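Local coordinates for putative oxidoreductase yhhX (Escherichia coli K-12, PDB 3F4L), which is a probable NAD(P)-dependent oxidoreductase of the Gfo/Idh/MocA family, perhaps a scyllo-inositol dehydrogenase that uses NADP+, at the interface of chains A and B. Numbering follows the deposited sequence. Chains: chain A/B, Putative oxidoreductase yhhX.

The interface of chains A and B. Residues chain A 148, 150, 220, 222, 237, 239; chain B 198, 211, 224, 233.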
# COMPACT_ATOMS: atom_id res chain seq x y z
N GLU A 148 -0.81 3.96 10.69
CA GLU A 148 -0.89 3.95 9.24
C GLU A 148 -2.21 4.50 8.69
O GLU A 148 -3.28 4.25 9.23
CB GLU A 148 -0.66 2.54 8.69
CG GLU A 148 -0.43 2.53 7.17
CD GLU A 148 0.55 1.45 6.72
OE1 GLU A 148 1.62 1.31 7.34
OE2 GLU A 148 0.25 0.75 5.72
N GLU A 150 -4.04 5.21 4.77
CA GLU A 150 -3.91 4.91 3.35
C GLU A 150 -5.08 5.57 2.63
O GLU A 150 -6.24 5.36 2.98
CB GLU A 150 -3.94 3.39 3.14
CG GLU A 150 -3.45 2.92 1.78
CD GLU A 150 -3.33 1.40 1.69
OE1 GLU A 150 -2.74 0.78 2.61
OE2 GLU A 150 -3.83 0.81 0.70
N LYS A 220 3.09 6.33 9.12
CA LYS A 220 3.22 6.39 7.67
C LYS A 220 1.85 6.61 7.02
O LYS A 220 0.90 5.86 7.28
CB LYS A 220 3.86 5.12 7.09
CG LYS A 220 4.13 5.21 5.58
CD LYS A 220 4.81 3.98 4.98
CE LYS A 220 3.87 2.81 4.82
NZ LYS A 220 4.57 1.62 4.23
N ILE A 222 -0.03 6.93 3.40
CA ILE A 222 0.09 6.59 1.99
C ILE A 222 -1.00 7.25 1.14
O ILE A 222 -2.18 7.18 1.46
CB ILE A 222 0.02 5.06 1.83
CG1 ILE A 222 1.26 4.43 2.48
CG2 ILE A 222 -0.08 4.69 0.36
CD1 ILE A 222 1.25 2.91 2.50
N ILE A 237 -8.13 3.98 4.76
CA ILE A 237 -7.82 2.90 5.68
C ILE A 237 -6.98 3.58 6.76
O ILE A 237 -6.08 4.34 6.45
CB ILE A 237 -6.94 1.80 5.04
CG1 ILE A 237 -7.70 1.10 3.92
CG2 ILE A 237 -6.55 0.78 6.11
CD1 ILE A 237 -6.89 0.02 3.25
N HIS A 239 -5.09 2.59 10.56
CA HIS A 239 -4.77 1.56 11.54
C HIS A 239 -4.07 2.22 12.71
O HIS A 239 -3.13 2.99 12.53
CB HIS A 239 -3.85 0.48 10.94
CG HIS A 239 -4.53 -0.40 9.94
ND1 HIS A 239 -5.64 -1.16 10.25
CD2 HIS A 239 -4.29 -0.63 8.62
CE1 HIS A 239 -6.06 -1.80 9.17
NE2 HIS A 239 -5.25 -1.50 8.17
N ARG B 198 10.10 -0.71 10.37
CA ARG B 198 10.11 -0.09 11.68
C ARG B 198 9.63 -0.94 12.85
O ARG B 198 9.04 -2.01 12.67
CB ARG B 198 9.38 1.26 11.63
CG ARG B 198 8.01 1.27 11.01
CD ARG B 198 7.78 2.63 10.34
NE ARG B 198 6.42 3.10 10.53
CZ ARG B 198 5.33 2.58 9.97
NH1 ARG B 198 5.43 1.55 9.15
NH2 ARG B 198 4.14 3.08 10.24
N GLU B 211 7.29 -2.88 4.79
CA GLU B 211 6.66 -2.82 3.48
C GLU B 211 7.81 -2.75 2.50
O GLU B 211 8.62 -1.82 2.55
CB GLU B 211 5.76 -1.59 3.29
CG GLU B 211 5.02 -1.64 1.92
CD GLU B 211 4.04 -0.49 1.68
OE1 GLU B 211 3.45 0.02 2.66
OE2 GLU B 211 3.84 -0.11 0.50
N LYS B 224 3.94 -6.62 2.46
CA LYS B 224 3.93 -5.95 3.75
C LYS B 224 3.32 -6.75 4.88
O LYS B 224 2.46 -7.61 4.65
CB LYS B 224 3.23 -4.58 3.64
CG LYS B 224 1.93 -4.58 2.86
CD LYS B 224 1.47 -3.15 2.57
CE LYS B 224 1.29 -2.35 3.85
NZ LYS B 224 0.84 -0.96 3.59
N TYR B 233 -6.57 -6.73 5.54
CA TYR B 233 -6.56 -6.30 4.16
C TYR B 233 -6.81 -7.62 3.42
O TYR B 233 -6.87 -8.69 4.05
CB TYR B 233 -5.16 -5.82 3.71
CG TYR B 233 -4.61 -4.56 4.32
CD1 TYR B 233 -3.99 -4.59 5.57
CD2 TYR B 233 -4.64 -3.35 3.63
CE1 TYR B 233 -3.40 -3.45 6.11
CE2 TYR B 233 -4.05 -2.19 4.16
CZ TYR B 233 -3.42 -2.26 5.40
OH TYR B 233 -2.81 -1.16 5.94
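A:Lys220 and B:Glu211 meet across the chain boundary in a salt bridge, their side chains crossing at about a right angle. The ammonium NZ of A:Lys220 lies 2.5 Å from the carboxylate OE1 of B:Glu211 and stands 54° out of the carboxylate plane. From the opposite face the ammonium NZ of B:Lys224 reaches the same OE1 of B:Glu211 at 2.9 Å, so one oxygen accepts from a lysine of each chain. B:Lys224 carries the network of charges back to chain A: its NZ meets OE2 of A:Glu148 tip to tip at 2.8 Å, nearly in line with the C-O bond. A bend at chi3 (-57°) turns the end of B:Lys224 so that its NZ sits between the two carboxylates. CD1 of A:Ile222 points tip-on at B:Glu211, 3.6 Å from its OE1. An alanine in place of B:Glu211 would probably leave A:Lys220 without its mate across the interface and the two ammonium groups without the negative charge that joins them.

This polar, strongly bonded part joins strands 146-152 and 219-225 of A to strands 209-216 and 219-226 of B. Two copies of one protein pair here about a two-fold axis, so the network recurs with the chains exchanged, in a dimer that may or may not be the biological form. The loose flank is at B:Arg198, where NH2 of the guanidinium comes 3.6 Å from the backbone N of A:Lys220, with no hydrogen bond assigned. Close packing belongs instead to B:Tyr233, which buries 79 Å² against chain A. Its ring crosses the A:Ile237 side chain at a slant, with CE2 3.7 Å from CD1 of A:Ile237. The same ring and the carboxylate of A:Glu150 are 19° from parallel. At its tip the phenol OH of B:Tyr233 sits in the plane of the A:His239 imidazole, at the ring edge, 3.3 Å from NE2 of A:His239, though no hydrogen bond is assigned.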